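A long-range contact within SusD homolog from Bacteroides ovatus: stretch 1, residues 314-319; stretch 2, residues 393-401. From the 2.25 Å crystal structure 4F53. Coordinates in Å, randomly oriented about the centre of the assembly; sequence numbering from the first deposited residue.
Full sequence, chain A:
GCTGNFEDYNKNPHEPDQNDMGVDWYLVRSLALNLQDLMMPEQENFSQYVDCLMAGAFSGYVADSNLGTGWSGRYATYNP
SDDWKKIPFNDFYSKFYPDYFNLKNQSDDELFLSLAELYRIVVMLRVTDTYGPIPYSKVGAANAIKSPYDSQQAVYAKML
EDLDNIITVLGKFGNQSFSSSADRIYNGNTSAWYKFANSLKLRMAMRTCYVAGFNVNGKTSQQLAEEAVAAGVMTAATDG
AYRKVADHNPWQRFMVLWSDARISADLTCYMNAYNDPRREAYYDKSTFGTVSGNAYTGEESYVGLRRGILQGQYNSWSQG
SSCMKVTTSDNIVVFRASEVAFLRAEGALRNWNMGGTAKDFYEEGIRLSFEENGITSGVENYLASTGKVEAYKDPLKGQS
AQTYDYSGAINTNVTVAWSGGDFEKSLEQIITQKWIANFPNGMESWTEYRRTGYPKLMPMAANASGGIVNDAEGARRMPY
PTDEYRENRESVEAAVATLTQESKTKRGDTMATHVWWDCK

Stretch 1 (314-319) YNSWSQ
Stretch 2, residues 393-401: KDPLKGQSA

Stretch 2 has no regular helix or strand, and it meets a turn of stretch 1 without any direct hydrogen bond. That turn is type I, from Asn315 to Ser318, with Ser316 at -60/-17 and Trp317 at -100/11. Asn315 (chi1 m) and Trp317 (chi1 m, chi2 -12°) point toward stretch 2. Ser318 N donates to Asn315 O at 3.1 Å, and Ser318 OG (chi1 m) donates to the same Asn315 O at 2.6 Å. The closest CA pair across the contact is Asn315 CA and Leu396 CA, 7.4 Å apart.

Lys393 is extended (phi/psi -101/108). Asp394 (-55/115, chi1 t) opens a type I turn to Lys397, closed by Lys397 N to Asp394 O at 3.2 Å. Asp394 OD1 accepts from Leu396 N at 3.0 Å. Asp394 OD2 lies 3.9 Å from Asn315 ND2, too far for a direct bond; a water bridges them. This water accepts from Asn315 ND2 at 3.0 Å and donates to Asp394 OD2 at 2.9 Å. Pro395 (-67/-13, C-gamma endo) does not touch stretch 1.

Leu396 (-94/-6, chi1 m, chi2 t) points toward stretch 1 and is buried. Leu396 CD1 packs 3.8 Å from Asn315 CB and 3.7 Å from Ser318 N. Leu396 CD2 sits 3.8 Å from Trp317 CB, an apolar contact; the same methyl lies at the indole edge, near its plane.

A type II turn runs from Leu396 to Gln399, with Gln399 N to Leu396 O at 3.0 Å. Lys397 (-57/125) points away. Gly398 has positive phi (77/-2), which favours glycine.

Gln399 (-72/161, chi1 m, chi2 m) points toward stretch 1. Gln399 OE1 is 3.6 Å from Trp317 CZ3, at the slightly positive C-H edge, which suits an oxygen. Ser400 (-58/122) places its carbonyl over one ring face, Ser400 O 3.5 Å from Trp317 CZ2; this is packing, not hydrogen bonding. At Ala401 (63/8) a second water donates to Ala401 O and accepts from Ser316 N, each at 2.9 Å.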

ATOM      1  N   TYR A 314      -9.637  21.888  11.798  1.00 41.60           N
ATOM      2  CA  TYR A 314      -8.879  21.116  12.784  1.00 39.32           C
ATOM      3  C   TYR A 314      -8.894  21.784  14.124  1.00 43.98           C
ATOM      4  O   TYR A 314      -8.809  23.019  14.196  1.00 41.94           O
ATOM      5  CB  TYR A 314      -7.415  21.000  12.355  1.00 38.41           C
ATOM      6  CG  TYR A 314      -7.155  20.021  11.241  1.00 38.26           C
ATOM      7  CD1 TYR A 314      -7.224  20.419   9.904  1.00 40.98           C
ATOM      8  CD2 TYR A 314      -6.784  18.712  11.514  1.00 36.67           C
ATOM      9  CE1 TYR A 314      -6.984  19.514   8.870  1.00 40.17           C
ATOM     10  CE2 TYR A 314      -6.538  17.803  10.492  1.00 36.50           C
ATOM     11  CZ  TYR A 314      -6.633  18.212   9.173  1.00 40.39           C
ATOM     12  OH  TYR A 314      -6.360  17.332   8.177  1.00 38.31           O
ATOM     13  N   ASN A 315      -8.908  20.977  15.198  1.00 41.99           N
ATOM     14  CA  ASN A 315      -8.706  21.521  16.541  1.00 42.69           C
ATOM     15  C   ASN A 315      -7.228  21.952  16.586  1.00 45.97           C
ATOM     16  O   ASN A 315      -6.396  21.242  16.004  1.00 45.61           O
ATOM     17  CB  ASN A 315      -9.038  20.462  17.589  1.00 42.66           C
ATOM     18  CG  ASN A 315     -10.502  20.352  17.918  1.00 55.03           C
ATOM     19  OD1 ASN A 315     -11.242  21.342  17.965  1.00 48.57           O
ATOM     20  ND2 ASN A 315     -10.936  19.145  18.221  1.00 43.35           N
ATOM     21  N   SER A 316      -6.903  23.116  17.170  1.00 43.76           N
ATOM     22  CA  SER A 316      -5.516  23.641  17.175  1.00 43.51           C
ATOM     23  C   SER A 316      -4.475  22.720  17.853  1.00 46.60           C
ATOM     24  O   SER A 316      -3.281  22.928  17.629  1.00 46.96           O
ATOM     25  CB  SER A 316      -5.446  25.028  17.810  1.00 44.28           C
ATOM     26  OG  SER A 316      -5.762  24.974  19.190  1.00 50.97           O
ATOM     27  N   TRP A 317      -4.905  21.734  18.663  1.00 41.73           N
ATOM     28  CA  TRP A 317      -3.968  20.832  19.347  1.00 40.84           C
ATOM     29  C   TRP A 317      -3.822  19.478  18.655  1.00 41.87           C
ATOM     30  O   TRP A 317      -3.166  18.593  19.206  1.00 41.20           O
ATOM     31  CB  TRP A 317      -4.367  20.624  20.824  1.00 40.38           C
ATOM     32  CG  TRP A 317      -4.396  21.879  21.654  1.00 42.26           C
ATOM     33  CD1 TRP A 317      -3.895  23.103  21.319  1.00 45.33           C
ATOM     34  CD2 TRP A 317      -4.957  22.019  22.962  1.00 43.52           C
ATOM     35  NE1 TRP A 317      -4.162  24.009  22.307  1.00 46.31           N
ATOM     36  CE2 TRP A 317      -4.797  23.368  23.342  1.00 48.96           C
ATOM     37  CE3 TRP A 317      -5.565  21.129  23.863  1.00 45.39           C
ATOM     38  CZ2 TRP A 317      -5.232  23.856  24.585  1.00 50.49           C
ATOM     39  CZ3 TRP A 317      -6.015  21.615  25.084  1.00 48.94           C
ATOM     40  CH2 TRP A 317      -5.850  22.963  25.436  1.00 51.07           C
ATOM     41  N   SER A 318      -4.363  19.341  17.422  1.00 37.30           N
ATOM     42  CA  SER A 318      -4.353  18.114  16.602  1.00 35.80           C
ATOM     43  C   SER A 318      -2.982  17.464  16.404  1.00 38.60           C
ATOM     44  O   SER A 318      -2.919  16.237  16.274  1.00 36.68           O
ATOM     45  CB  SER A 318      -4.958  18.377  15.226  1.00 37.70           C
ATOM     46  OG  SER A 318      -6.330  18.676  15.379  1.00 43.65           O
ATOM     47  N   GLN A 319      -1.891  18.249  16.375  1.00 36.31           N
ATOM     48  CA  GLN A 319      -0.558  17.657  16.153  1.00 35.30           C
ATOM     49  C   GLN A 319      -0.021  16.988  17.441  1.00 36.42           C
ATOM     50  O   GLN A 319       0.972  16.282  17.379  1.00 36.39           O
ATOM     51  CB  GLN A 319       0.420  18.663  15.550  1.00 36.78           C
ATOM     52  CG  GLN A 319      -0.051  19.173  14.176  1.00 40.33           C
ATOM     53  CD  GLN A 319       0.828  20.243  13.573  1.00 48.93           C
ATOM     54  OE1 GLN A 319       1.695  20.825  14.226  1.00 48.85           O
ATOM     55  NE2 GLN A 319       0.650  20.500  12.292  1.00 37.07           N
ATOM     56  N   LYS A 393     -12.990   7.915  20.933  1.00 42.78           N
ATOM     57  CA  LYS A 393     -13.324   9.096  21.730  1.00 43.44           C
ATOM     58  C   LYS A 393     -12.276  10.160  21.420  1.00 47.88           C
ATOM     59  O   LYS A 393     -11.120   9.966  21.794  1.00 48.46           O
ATOM     60  CB  LYS A 393     -13.369   8.769  23.235  1.00 45.62           C
ATOM     61  CG  LYS A 393     -14.510   7.836  23.653  1.00 59.81           C
ATOM     62  CD  LYS A 393     -14.323   7.289  25.084  1.00 75.57           C
ATOM     63  CE  LYS A 393     -14.858   8.179  26.193  1.00 98.90           C
ATOM     64  NZ  LYS A 393     -14.596   7.611  27.546  1.00111.69           N
ATOM     65  N   ASP A 394     -12.642  11.240  20.672  1.00 43.92           N
ATOM     66  CA  ASP A 394     -11.710  12.331  20.351  1.00 43.20           C
ATOM     67  C   ASP A 394     -11.100  12.901  21.685  1.00 48.31           C
ATOM     68  O   ASP A 394     -11.837  13.438  22.514  1.00 49.77           O
ATOM     69  CB  ASP A 394     -12.395  13.449  19.513  1.00 44.81           C
ATOM     70  CG  ASP A 394     -11.486  14.573  19.005  1.00 49.22           C
ATOM     71  OD1 ASP A 394     -10.350  14.728  19.540  1.00 48.37           O
ATOM     72  OD2 ASP A 394     -11.916  15.321  18.107  1.00 49.02           O
ATOM     73  N   PRO A 395      -9.766  12.765  21.916  1.00 44.92           N
ATOM     74  CA  PRO A 395      -9.184  13.253  23.195  1.00 44.98           C
ATOM     75  C   PRO A 395      -9.230  14.774  23.375  1.00 48.39           C
ATOM     76  O   PRO A 395      -9.018  15.279  24.494  1.00 49.72           O
ATOM     77  CB  PRO A 395      -7.741  12.753  23.146  1.00 44.88           C
ATOM     78  CG  PRO A 395      -7.456  12.553  21.691  1.00 47.80           C
ATOM     79  CD  PRO A 395      -8.737  12.131  21.058  1.00 43.74           C
ATOM     80  N   LEU A 396      -9.530  15.501  22.290  1.00 42.54           N
ATOM     81  CA  LEU A 396      -9.594  16.959  22.329  1.00 42.88           C
ATOM     82  C   LEU A 396     -11.021  17.488  22.576  1.00 48.49           C
ATOM     83  O   LEU A 396     -11.190  18.689  22.805  1.00 49.38           O
ATOM     84  CB  LEU A 396      -8.998  17.551  21.042  1.00 42.07           C
ATOM     85  CG  LEU A 396      -7.460  17.381  20.878  1.00 44.57           C
ATOM     86  CD1 LEU A 396      -6.985  18.032  19.623  1.00 43.51           C
ATOM     87  CD2 LEU A 396      -6.699  17.961  22.072  1.00 46.04           C
ATOM     88  N   LYS A 397     -12.030  16.590  22.597  1.00 46.51           N
ATOM     89  CA  LYS A 397     -13.435  16.931  22.859  1.00 48.50           C
ATOM     90  C   LYS A 397     -13.573  17.640  24.227  1.00 54.72           C
ATOM     91  O   LYS A 397     -13.085  17.132  25.241  1.00 54.42           O
ATOM     92  CB  LYS A 397     -14.334  15.684  22.786  1.00 49.79           C
ATOM     93  CG  LYS A 397     -15.806  16.007  22.999  1.00 61.19           C
ATOM     94  CD  LYS A 397     -16.576  14.791  23.444  1.00 68.93           C
ATOM     95  CE  LYS A 397     -18.007  15.127  23.773  1.00 72.10           C
ATOM     96  NZ  LYS A 397     -18.793  13.899  24.043  1.00 81.28           N
ATOM     97  N   GLY A 398     -14.172  18.833  24.207  1.00 52.17           N
ATOM     98  CA  GLY A 398     -14.364  19.654  25.393  1.00 53.56           C
ATOM     99  C   GLY A 398     -13.142  20.404  25.913  1.00 58.55           C
ATOM    100  O   GLY A 398     -13.259  21.129  26.907  1.00 60.56           O
ATOM    101  N   GLN A 399     -11.953  20.231  25.279  1.00 53.04           N
ATOM    102  CA  GLN A 399     -10.723  20.920  25.700  1.00 52.37           C
ATOM    103  C   GLN A 399     -10.774  22.419  25.337  1.00 58.66           C
ATOM    104  O   GLN A 399     -11.585  22.834  24.509  1.00 59.27           O
ATOM    105  CB  GLN A 399      -9.460  20.258  25.111  1.00 50.82           C
ATOM    106  CG  GLN A 399      -9.128  18.878  25.687  1.00 43.95           C
ATOM    107  CD  GLN A 399      -8.717  18.912  27.150  1.00 62.49           C
ATOM    108  OE1 GLN A 399      -7.852  19.687  27.570  1.00 52.21           O
ATOM    109  NE2 GLN A 399      -9.277  18.020  27.948  1.00 57.80           N
ATOM    110  N   SER A 400      -9.925  23.218  25.990  1.00 57.19           N
ATOM    111  CA  SER A 400      -9.852  24.670  25.833  1.00 59.45           C
ATOM    112  C   SER A 400      -9.570  25.103  24.384  1.00 62.47           C
ATOM    113  O   SER A 400      -8.555  24.709  23.800  1.00 60.31           O
ATOM    114  CB  SER A 400      -8.794  25.248  26.764  1.00 64.07           C
ATOM    115  OG  SER A 400      -8.932  26.654  26.819  1.00 77.41           O
ATOM    116  N   ALA A 401     -10.499  25.924  23.815  1.00 59.90           N
ATOM    117  CA  ALA A 401     -10.467  26.478  22.450  1.00 58.98           C
ATOM    118  C   ALA A 401     -10.540  25.382  21.356  1.00 60.09           C
ATOM    119  O   ALA A 401     -10.381  25.702  20.174  1.00 59.27           O
ATOM    120  CB  ALA A 401      -9.216  27.337  22.247  1.00 59.40           C
TER
HETATM  121  O   HOH W   1      -9.723  16.785  16.891  1.00 32.82           O
HETATM  122  O   HOH W   2      -9.099  24.994  17.695  1.00 44.72           O